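PDB 4EXJ: protein URE2 from Lodderomyces elongisporus NRRL YB-4239, which is of unknown function but has the glutathione S-transferase architecture and may bind glutathione or take part in transcription regulation. Local coordinates for residues F85-S88 against L89-P93; K94-W97 against E98-E101; F143-M146 against E147-S151; W198-R201 against A202-F205. One frame throughout, in Å; residues are numbered along the deposited sequence.

Interaction 1: F85-S88 against L89-P93; sequences FFYS and LKQDP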
loop_
_atom_site.group_PDB
_atom_site.type_symbol
_atom_site.label_atom_id
_atom_site.label_comp_id
_atom_site.label_asym_id
_atom_site.label_seq_id
_atom_site.Cartn_x
_atom_site.Cartn_y
_atom_site.Cartn_z
ATOM N N PHE B 85 4.877 -20.825 -0.106
ATOM C CA PHE B 85 5.201 -19.468 0.354
ATOM C C PHE B 85 4.000 -18.572 0.575
ATOM O O PHE B 85 4.153 -17.363 0.761
ATOM C CB PHE B 85 6.160 -18.787 -0.631
ATOM C CG PHE B 85 7.495 -19.484 -0.750
ATOM C CD1 PHE B 85 8.361 -19.530 0.336
ATOM C CD2 PHE B 85 7.876 -20.086 -1.945
ATOM C CE1 PHE B 85 9.598 -20.164 0.245
ATOM C CE2 PHE B 85 9.109 -20.744 -2.049
ATOM C CZ PHE B 85 9.972 -20.778 -0.944
ATOM N N PHE B 86 2.799 -19.135 0.569
ATOM C CA PHE B 86 1.639 -18.299 0.839
ATOM C C PHE B 86 0.469 -19.141 1.245
ATOM O O PHE B 86 0.496 -20.369 1.098
ATOM C CB PHE B 86 1.268 -17.432 -0.379
ATOM C CG PHE B 86 0.432 -18.139 -1.432
ATOM C CD1 PHE B 86 0.947 -19.211 -2.162
ATOM C CD2 PHE B 86 -0.858 -17.710 -1.710
ATOM C CE1 PHE B 86 0.182 -19.836 -3.149
ATOM C CE2 PHE B 86 -1.631 -18.343 -2.688
ATOM C CZ PHE B 86 -1.106 -19.407 -3.402
ATOM N N TYR B 87 -0.546 -18.455 1.755
ATOM C CA TYR B 87 -1.802 -19.087 2.138
ATOM C C TYR B 87 -2.928 -18.615 1.213
ATOM O O TYR B 87 -3.054 -17.431 0.916
ATOM C CB TYR B 87 -2.108 -18.751 3.583
ATOM C CG TYR B 87 -1.135 -19.332 4.573
ATOM C CD1 TYR B 87 -1.249 -20.654 4.992
ATOM C CD2 TYR B 87 -0.084 -18.567 5.088
ATOM C CE1 TYR B 87 -0.355 -21.199 5.897
ATOM C CE2 TYR B 87 0.812 -19.109 6.004
ATOM C CZ TYR B 87 0.670 -20.425 6.401
ATOM O OH TYR B 87 1.552 -20.965 7.309
ATOM N N SER B 88 -3.747 -19.548 0.739
ATOM C CA SER B 88 -4.841 -19.160 -0.142
ATOM C C SER B 88 -6.109 -18.963 0.694
ATOM O O SER B 88 -6.188 -19.385 1.844
ATOM C CB SER B 88 -5.067 -20.196 -1.259
ATOM O OG SER B 88 -5.713 -21.340 -0.737
ATOM N N LEU B 89 -7.073 -18.276 0.109
ATOM C CA LEU B 89 -8.298 -17.930 0.809
ATOM C C LEU B 89 -9.058 -19.185 1.280
ATOM O O LEU B 89 -9.521 -19.247 2.422
ATOM C CB LEU B 89 -9.147 -17.037 -0.090
ATOM C CG LEU B 89 -10.496 -16.531 0.425
ATOM C CD1 LEU B 89 -10.371 -15.888 1.816
ATOM C CD2 LEU B 89 -11.079 -15.564 -0.579
ATOM N N LYS B 90 -9.139 -20.199 0.424
ATOM C CA LYS B 90 -9.845 -21.436 0.793
ATOM C C LYS B 90 -8.995 -22.275 1.722
ATOM O O LYS B 90 -9.488 -22.882 2.679
ATOM C CB LYS B 90 -10.189 -22.252 -0.445
ATOM C CG LYS B 90 -11.486 -21.868 -1.100
ATOM C CD LYS B 90 -11.885 -22.899 -2.144
ATOM C CE LYS B 90 -13.092 -22.413 -2.934
ATOM N NZ LYS B 90 -13.508 -23.388 -3.986
ATOM N N GLN B 91 -7.700 -22.303 1.433
ATOM C CA GLN B 91 -6.759 -23.025 2.265
ATOM C C GLN B 91 -6.886 -22.630 3.738
ATOM O O GLN B 91 -7.019 -23.482 4.610
ATOM C CB GLN B 91 -5.331 -22.775 1.775
ATOM C CG GLN B 91 -4.261 -23.361 2.691
ATOM C CD GLN B 91 -2.876 -23.141 2.141
ATOM O OE1 GLN B 91 -2.683 -22.321 1.238
ATOM N NE2 GLN B 91 -1.900 -23.877 2.667
ATOM N N ASP B 92 -6.831 -21.332 4.011
ATOM C CA ASP B 92 -6.883 -20.843 5.375
ATOM C C ASP B 92 -7.226 -19.357 5.342
ATOM O O ASP B 92 -6.334 -18.507 5.215
ATOM C CB ASP B 92 -5.543 -21.066 6.071
ATOM C CG ASP B 92 -5.621 -20.852 7.580
ATOM O OD1 ASP B 92 -6.336 -19.923 8.031
ATOM O OD2 ASP B 92 -4.970 -21.629 8.316
ATOM N N PRO B 93 -8.525 -19.034 5.442
ATOM C CA PRO B 93 -8.955 -17.656 5.241
ATOM C C PRO B 93 -8.363 -16.709 6.277
ATOM O O PRO B 93 -7.998 -15.586 5.937
ATOM C CB PRO B 93 -10.487 -17.718 5.380
ATOM C CG PRO B 93 -10.846 -19.153 5.305
ATOM C CD PRO B 93 -9.651 -19.955 5.698
HETATM O O HOH W 1 0.592 -22.353 2.799
#

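Interaction 2: K94-W97 against E98-E101; sequences KLYW and EQNE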
loop_
_atom_site.group_PDB
_atom_site.type_symbol
_atom_site.label_atom_id
_atom_site.label_comp_id
_atom_site.label_asym_id
_atom_site.label_seq_id
_atom_site.Cartn_x
_atom_site.Cartn_y
_atom_site.Cartn_z
ATOM N N LYS B 94 -8.264 -17.156 7.522
ATOM C CA LYS B 94 -7.693 -16.305 8.555
ATOM C C LYS B 94 -6.296 -15.842 8.140
ATOM O O LYS B 94 -5.957 -14.642 8.198
ATOM C CB LYS B 94 -7.608 -17.059 9.875
ATOM C CG LYS B 94 -7.245 -16.197 11.062
ATOM C CD LYS B 94 -7.065 -17.051 12.326
ATOM C CE LYS B 94 -8.399 -17.545 12.866
ATOM N NZ LYS B 94 -9.231 -16.428 13.385
ATOM N N LEU B 95 -5.473 -16.798 7.741
ATOM C CA LEU B 95 -4.085 -16.492 7.377
ATOM C C LEU B 95 -3.987 -15.696 6.082
ATOM O O LEU B 95 -3.103 -14.834 5.948
ATOM C CB LEU B 95 -3.255 -17.778 7.304
ATOM C CG LEU B 95 -3.152 -18.511 8.640
ATOM C CD1 LEU B 95 -2.182 -19.681 8.511
ATOM C CD2 LEU B 95 -2.715 -17.562 9.731
ATOM N N TYR B 96 -4.902 -15.966 5.146
ATOM C CA TYR B 96 -4.956 -15.240 3.891
ATOM C C TYR B 96 -5.174 -13.751 4.148
ATOM O O TYR B 96 -4.489 -12.906 3.556
ATOM C CB TYR B 96 -6.061 -15.785 2.981
ATOM C CG TYR B 96 -6.291 -14.948 1.746
ATOM C CD1 TYR B 96 -5.571 -15.177 0.578
ATOM C CD2 TYR B 96 -7.234 -13.924 1.757
ATOM C CE1 TYR B 96 -5.780 -14.404 -0.549
ATOM C CE2 TYR B 96 -7.456 -13.144 0.630
ATOM C CZ TYR B 96 -6.721 -13.391 -0.511
ATOM O OH TYR B 96 -6.938 -12.631 -1.622
ATOM N N TRP B 97 -6.129 -13.430 5.023
ATOM C CA TRP B 97 -6.353 -12.006 5.356
ATOM C C TRP B 97 -5.210 -11.374 6.139
ATOM O O TRP B 97 -4.936 -10.189 5.950
ATOM C CB TRP B 97 -7.706 -11.766 6.017
ATOM C CG TRP B 97 -8.833 -12.103 5.064
ATOM C CD1 TRP B 97 -9.687 -13.170 5.159
ATOM C CD2 TRP B 97 -9.173 -11.420 3.842
ATOM N NE1 TRP B 97 -10.548 -13.181 4.083
ATOM C CE2 TRP B 97 -10.259 -12.116 3.269
ATOM C CE3 TRP B 97 -8.691 -10.266 3.194
ATOM C CZ2 TRP B 97 -10.842 -11.721 2.065
ATOM C CZ3 TRP B 97 -9.283 -9.873 1.988
ATOM C CH2 TRP B 97 -10.351 -10.597 1.448
ATOM N N GLU B 98 -4.537 -12.145 6.991
ATOM C CA GLU B 98 -3.361 -11.619 7.703
ATOM C C GLU B 98 -2.276 -11.297 6.675
ATOM O O GLU B 98 -1.642 -10.231 6.729
ATOM C CB GLU B 98 -2.807 -12.632 8.722
ATOM C CG GLU B 98 -3.636 -12.776 10.019
ATOM C CD GLU B 98 -3.170 -13.914 10.912
ATOM O OE1 GLU B 98 -1.993 -14.325 10.790
ATOM O OE2 GLU B 98 -3.984 -14.393 11.743
ATOM N N GLN B 99 -2.057 -12.233 5.751
ATOM C CA GLN B 99 -1.091 -12.073 4.681
ATOM C C GLN B 99 -1.422 -10.838 3.856
ATOM O O GLN B 99 -0.550 -10.013 3.568
ATOM C CB GLN B 99 -1.146 -13.341 3.808
ATOM C CG GLN B 99 -0.389 -13.336 2.513
ATOM C CD GLN B 99 -0.554 -14.701 1.878
ATOM O OE1 GLN B 99 0.123 -15.653 2.255
ATOM N NE2 GLN B 99 -1.492 -14.815 0.958
ATOM N N ASN B 100 -2.689 -10.688 3.476
ATOM C CA ASN B 100 -3.053 -9.558 2.625
ATOM C C ASN B 100 -2.838 -8.226 3.333
ATOM O O ASN B 100 -2.296 -7.283 2.751
ATOM C CB ASN B 100 -4.509 -9.680 2.173
ATOM C CG ASN B 100 -4.696 -9.333 0.719
ATOM O OD1 ASN B 100 -4.080 -9.943 -0.162
ATOM N ND2 ASN B 100 -5.588 -8.397 0.450
ATOM N N GLU B 101 -3.275 -8.130 4.590
ATOM C CA GLU B 101 -3.125 -6.861 5.291
ATOM C C GLU B 101 -1.645 -6.528 5.468
ATOM O O GLU B 101 -1.258 -5.364 5.334
ATOM C CB GLU B 101 -3.922 -6.829 6.607
ATOM C CG GLU B 101 -3.390 -7.690 7.691
ATOM C CD GLU B 101 -4.356 -7.832 8.865
ATOM O OE1 GLU B 101 -3.891 -8.205 9.964
ATOM O OE2 GLU B 101 -5.572 -7.580 8.688
HETATM O O HOH W 2 -3.232 -12.536 0.813
#

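Interaction 3: F143-M146 against E147-S151; sequences FAFM and ETKLS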
loop_
_atom_site.group_PDB
_atom_site.type_symbol
_atom_site.label_atom_id
_atom_site.label_comp_id
_atom_site.label_asym_id
_atom_site.label_seq_id
_atom_site.Cartn_x
_atom_site.Cartn_y
_atom_site.Cartn_z
ATOM N N PHE B 143 9.032 -0.104 13.110
ATOM C CA PHE B 143 9.754 -1.098 13.878
ATOM C C PHE B 143 9.014 -1.464 15.164
ATOM O O PHE B 143 9.003 -2.635 15.529
ATOM C CB PHE B 143 11.206 -0.656 14.162
ATOM C CG PHE B 143 12.066 -0.630 12.922
ATOM C CD1 PHE B 143 12.009 -1.676 12.018
ATOM C CD2 PHE B 143 12.896 0.439 12.652
ATOM C CE1 PHE B 143 12.780 -1.665 10.862
ATOM C CE2 PHE B 143 13.660 0.455 11.482
ATOM C CZ PHE B 143 13.598 -0.606 10.608
ATOM N N ALA B 144 8.362 -0.488 15.791
ATOM C CA ALA B 144 7.548 -0.784 16.989
ATOM C C ALA B 144 6.450 -1.782 16.631
ATOM O O ALA B 144 6.180 -2.729 17.368
ATOM C CB ALA B 144 6.958 0.466 17.587
ATOM N N PHE B 145 5.828 -1.564 15.477
ATOM C CA PHE B 145 4.773 -2.440 15.002
ATOM C C PHE B 145 5.308 -3.839 14.724
ATOM O O PHE B 145 4.705 -4.841 15.110
ATOM C CB PHE B 145 4.169 -1.871 13.718
ATOM C CG PHE B 145 3.174 -2.781 13.072
ATOM C CD1 PHE B 145 1.876 -2.832 13.545
ATOM C CD2 PHE B 145 3.534 -3.587 12.010
ATOM C CE1 PHE B 145 0.947 -3.672 12.950
ATOM C CE2 PHE B 145 2.628 -4.439 11.426
ATOM C CZ PHE B 145 1.324 -4.472 11.888
ATOM N N MET B 146 6.449 -3.919 14.031
ATOM C CA MET B 146 6.998 -5.206 13.657
ATOM C C MET B 146 7.416 -5.970 14.911
ATOM O O MET B 146 7.253 -7.187 14.990
ATOM C CB MET B 146 8.183 -5.046 12.695
ATOM C CG MET B 146 7.751 -4.486 11.331
ATOM S SD MET B 146 9.187 -3.972 10.333
ATOM C CE MET B 146 9.939 -5.512 9.906
ATOM N N GLU B 147 7.934 -5.229 15.876
ATOM C CA GLU B 147 8.417 -5.846 17.102
ATOM C C GLU B 147 7.256 -6.522 17.816
ATOM O O GLU B 147 7.386 -7.654 18.297
ATOM C CB GLU B 147 9.068 -4.783 17.977
ATOM C CG GLU B 147 9.617 -5.334 19.292
ATOM C CD GLU B 147 10.951 -6.042 19.112
ATOM O OE1 GLU B 147 11.466 -6.093 17.982
ATOM O OE2 GLU B 147 11.507 -6.553 20.102
ATOM N N THR B 148 6.127 -5.828 17.853
ATOM C CA THR B 148 4.894 -6.334 18.467
ATOM C C THR B 148 4.357 -7.535 17.701
ATOM O O THR B 148 4.027 -8.566 18.296
ATOM C CB THR B 148 3.801 -5.221 18.568
ATOM O OG1 THR B 148 4.217 -4.201 19.494
ATOM C CG2 THR B 148 2.465 -5.820 19.059
ATOM N N LYS B 149 4.274 -7.415 16.373
ATOM C CA LYS B 149 3.762 -8.496 15.534
ATOM C C LYS B 149 4.577 -9.766 15.664
ATOM O O LYS B 149 4.038 -10.868 15.568
ATOM C CB LYS B 149 3.711 -8.100 14.048
ATOM C CG LYS B 149 2.740 -6.992 13.732
ATOM C CD LYS B 149 1.339 -7.321 14.246
ATOM C CE LYS B 149 0.633 -8.304 13.342
ATOM N NZ LYS B 149 -0.831 -8.387 13.682
ATOM N N LEU B 150 5.881 -9.608 15.860
ATOM C CA LEU B 150 6.797 -10.733 15.857
ATOM C C LEU B 150 6.931 -11.349 17.257
ATOM O O LEU B 150 7.580 -12.373 17.422
ATOM C CB LEU B 150 8.162 -10.304 15.309
ATOM C CG LEU B 150 8.153 -10.145 13.782
ATOM C CD1 LEU B 150 9.462 -9.498 13.293
ATOM C CD2 LEU B 150 7.893 -11.474 13.078
ATOM N N SER B 151 6.304 -10.725 18.245
ATOM C CA SER B 151 6.369 -11.236 19.615
ATOM C C SER B 151 5.866 -12.670 19.692
ATOM O O SER B 151 4.720 -12.957 19.338
ATOM C CB SER B 151 5.554 -10.373 20.569
ATOM O OG SER B 151 5.729 -10.844 21.901
HETATM O O HOH W 3 6.815 -2.701 20.047
#

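Interaction 4: W198-R201 against A202-F205; sequences WFQR and AIAF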
loop_
_atom_site.group_PDB
_atom_site.type_symbol
_atom_site.label_atom_id
_atom_site.label_comp_id
_atom_site.label_asym_id
_atom_site.label_seq_id
_atom_site.Cartn_x
_atom_site.Cartn_y
_atom_site.Cartn_z
ATOM N N TRP B 198 14.272 -11.959 13.795
ATOM C CA TRP B 198 13.524 -12.336 12.624
ATOM C C TRP B 198 14.289 -12.000 11.327
ATOM O O TRP B 198 14.310 -12.797 10.398
ATOM C CB TRP B 198 12.147 -11.647 12.613
ATOM C CG TRP B 198 11.599 -11.640 11.210
ATOM C CD1 TRP B 198 10.875 -12.631 10.613
ATOM C CD2 TRP B 198 11.784 -10.615 10.206
ATOM N NE1 TRP B 198 10.602 -12.293 9.296
ATOM C CE2 TRP B 198 11.140 -11.062 9.031
ATOM C CE3 TRP B 198 12.430 -9.379 10.191
ATOM C CZ2 TRP B 198 11.118 -10.309 7.840
ATOM C CZ3 TRP B 198 12.404 -8.612 8.997
ATOM C CH2 TRP B 198 11.755 -9.094 7.845
ATOM N N PHE B 199 14.904 -10.824 11.250
ATOM C CA PHE B 199 15.631 -10.486 10.042
ATOM C C PHE B 199 16.739 -11.506 9.765
ATOM O O PHE B 199 16.917 -11.970 8.637
ATOM C CB PHE B 199 16.204 -9.063 10.073
ATOM C CG PHE B 199 16.956 -8.707 8.822
ATOM C CD1 PHE B 199 16.271 -8.518 7.630
ATOM C CD2 PHE B 199 18.346 -8.611 8.822
ATOM C CE1 PHE B 199 16.947 -8.203 6.470
ATOM C CE2 PHE B 199 19.034 -8.299 7.665
ATOM C CZ PHE B 199 18.323 -8.099 6.475
ATOM N N GLN B 200 17.480 -11.856 10.800
ATOM C CA GLN B 200 18.591 -12.783 10.602
ATOM C C GLN B 200 18.101 -14.146 10.117
ATOM O O GLN B 200 18.737 -14.777 9.264
ATOM C CB GLN B 200 19.406 -12.921 11.901
ATOM C CG GLN B 200 20.135 -11.647 12.321
ATOM C CD GLN B 200 21.147 -11.154 11.296
ATOM O OE1 GLN B 200 21.644 -11.917 10.472
ATOM N NE2 GLN B 200 21.457 -9.875 11.351
ATOM N N ARG B 201 16.973 -14.613 10.643
ATOM C CA ARG B 201 16.468 -15.899 10.194
ATOM C C ARG B 201 15.884 -15.814 8.794
ATOM O O ARG B 201 15.970 -16.761 8.026
ATOM C CB ARG B 201 15.481 -16.543 11.181
ATOM C CG ARG B 201 14.100 -15.951 11.256
ATOM C CD ARG B 201 13.198 -16.863 12.121
ATOM N NE ARG B 201 13.625 -16.842 13.516
ATOM C CZ ARG B 201 13.188 -15.968 14.422
ATOM N NH1 ARG B 201 12.288 -15.030 14.102
ATOM N NH2 ARG B 201 13.659 -16.024 15.663
ATOM N N ALA B 202 15.302 -14.666 8.455
ATOM C CA ALA B 202 14.749 -14.508 7.115
ATOM C C ALA B 202 15.814 -14.406 6.009
ATOM O O ALA B 202 15.670 -15.020 4.957
ATOM C CB ALA B 202 13.801 -13.308 7.066
ATOM N N ILE B 203 16.870 -13.634 6.267
ATOM C CA ILE B 203 17.956 -13.454 5.326
ATOM C C ILE B 203 18.726 -14.772 5.132
ATOM O O ILE B 203 19.291 -15.016 4.060
ATOM C CB ILE B 203 18.900 -12.305 5.770
ATOM C CG1 ILE B 203 19.744 -11.817 4.592
ATOM C CG2 ILE B 203 19.766 -12.697 6.961
ATOM C CD1 ILE B 203 18.946 -11.003 3.593
ATOM N N ALA B 204 18.692 -15.620 6.160
ATOM C CA ALA B 204 19.358 -16.921 6.142
ATOM C C ALA B 204 18.552 -18.031 5.443
ATOM O O ALA B 204 19.041 -19.154 5.269
ATOM C CB ALA B 204 19.688 -17.346 7.578
ATOM N N PHE B 205 17.312 -17.727 5.059
ATOM C CA PHE B 205 16.447 -18.723 4.421
ATOM C C PHE B 205 16.966 -19.116 3.048
ATOM O O PHE B 205 17.179 -18.254 2.177
ATOM C CB PHE B 205 15.013 -18.185 4.302
ATOM C CG PHE B 205 14.032 -19.192 3.789
ATOM C CD1 PHE B 205 13.483 -20.141 4.637
ATOM C CD2 PHE B 205 13.656 -19.190 2.464
ATOM C CE1 PHE B 205 12.577 -21.078 4.166
ATOM C CE2 PHE B 205 12.753 -20.133 1.979
ATOM C CZ PHE B 205 12.209 -21.073 2.831
#

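Interaction 1: F85-S88 against L89-P93
Ser88 and Gln91 are paired in the manner of a capping box, set on the helix-like turn of residues 89-91 in the loop before helix 93-120. The main-chain N of Gln91 donates to OG of Ser88 (3.1 Å), while the N of Ser88 returns a bond to OE1 of Gln91 (3.0 Å). For the serine, chi1 of 75° puts OG between its own N and carbonyl carbon, which aims OG forward at the N-H of Gln91. The glutamine makes its half of the pairing with CG anti to its N (chi1 173°) and a chain extended beyond CG, reaching back along the loop. The N-H of Ser88 arrives at OE1 tilted out of the amide plane, and OE1 takes a second hydrogen bond from ND1 of His83, so two donors fix the amide's rotation. Its NE2 donates to water 1 at 2.9 Å and lies 4.0 Å from CD1 of Tyr87, whose ring plane is turned 51° from the amide. The turn is closed by the backbone bond from Asp92 N to Ser88 O (3.0 Å). Asp92 is in turn the N-cap of helix 93-120, its OD1 accepting from Leu95 N. Leu89 packs on Tyr96 and Trp97 of that helix. OE1 of Gln91 also rests 3.5 Å from CA of Tyr87.

Interaction 2: K94-W97 against E98-E101
The first turns of helix 93-120, the opening helix of the largely helical C-terminal domain of this glutathione S-transferase fold, bring Tyr96 against Gln99 and Asn100 around a bound water. Water 2 donates to O of Tyr96 (3.0 Å) and to OD1 of Asn100 (2.9 Å), and accepts from NE2 of Gln99 (2.9 Å); it also sits over one face of the Tyr96 ring, offset toward the rim. Tyr96 and Asn100 run side by side, ring and amide planes only 15° apart. The Gln99 amide instead stands steeply to that ring, with NE2 4.1 Å from CD1 of Tyr96, and its extended chain lets OE1 accept from Tyr87 N in the preceding loop. Asn100 has an unusual chi1 of -137°, away from any staggered position. CD2 of Tyr96 lies 3.7 Å above the Trp97 indole plane, over its centre. On another flank, Leu95 CD2 touches Glu98 OE1 at 3.5 Å, and Lys94 extends alongside Glu98 with NZ too far from the carboxylate for a salt bridge. Tyr96 O takes the N-H of Asn100 as well as the water. The buried amides of Gln99 and Asn100 are thus bridged by water to Tyr96 O, and Asn100 divides its amide, OD1 to the water and ND2 to Asn70 of the second subunit, where Glu101 OE2 also accepts from Thr66 N.

Interaction 3: F143-M146 against E147-S151
Lys149 lays its CG over one face of the Phe145 ring, 3.6 Å from the centroid and 22° off the normal, a CH-pi contact one helical turn apart. Bends at chi2 and chi3 let the aliphatic chain follow the ring past CZ before NZ leads away. Beneath it, Phe145 O accepts the N-H of Lys149 (2.9 Å). Ala144 O serves two donors, Thr148 N at 3.1 Å and water 3 at 2.8 Å, and the same water is hydrogen-bonded to Thr148 OG1 (3.1 Å). Phe143 O takes the N-H of Glu147 at 2.8 Å. These bonds belong to the last turns of helix 129-149 in the helical C-terminal domain, where Met146 O still receives Leu150 N (2.9 Å) and Thr148 O receives Ser151 N as the chain leaves the helix. The carboxylate of Glu147 is satisfied from elsewhere: bent at chi2 (78°), it offers OE1 to Val195 N and OE2 to Asn194 N, both at the start of helix 193-203. Phe145 stacks with Tyr105 of helix 93-120, and Pro50 of the second subunit packs on Thr148 and Lys149.

Interaction 4: W198-R201 against A202-F205
A chi1 of 160° at Trp198 and of -180° at Phe199 sets each ring opposite its own backbone nitrogen and brings it to the residue four places on, Ala202 and Ile203 respectively. The methyl CB of Ala202 lies over one face of the indole, toward its rim and 4.0 Å from CE2 of Trp198. Phe199 receives Ile203 in a similar way: CB of Ile203 stands over one ring face near the rim, and its CD1 reaches CZ of Phe199 at 4.1 Å. These pairs sit on the last turns of helix 193-203 in the C-terminal domain. Two backbone bonds, Ala202 N to Trp198 O and Ile203 N to Phe199 O, both 2.9 Å, underlie them, each donor lying nearly along the C=O axis. The next, from Ala204 N to Gln200 O, is longer at 3.2 Å, and its donor stands above the carbonyl plane. The polar ends turn elsewhere: Trp198 NE1 bonds to Asp165 OD1 on helix 163-179, and Arg201 NH1 to Asp154 O. Apolar groups one turn on thus cover one face of each ring, while the N-H of the buried indole is satisfied by the Asp165 carboxylate, which ties this helix end to helix 163-179.

All four contacts are local turns within the C-terminal domain, and several of them touch in space. Interactions 1 and 2 are consecutive, their centres 8 Å apart, and CD1 of Tyr96 packs 3.4 Å from O of Tyr87. Interaction 1 also meets interaction 4 through ring packing, Phe85 CE1 to Phe205 CE2 at 3.6 Å, although their centres are about 23 Å apart. Interactions 3 and 4 join where Leu150 CD1 lies 3.5 Å from Trp198 CB. Interactions 2 and 3 come within about 5 Å at their nearest atoms without touching. Interactions 1, 2 and 3 all touch the second subunit, whereas no other chain of the assembly touches interaction 4.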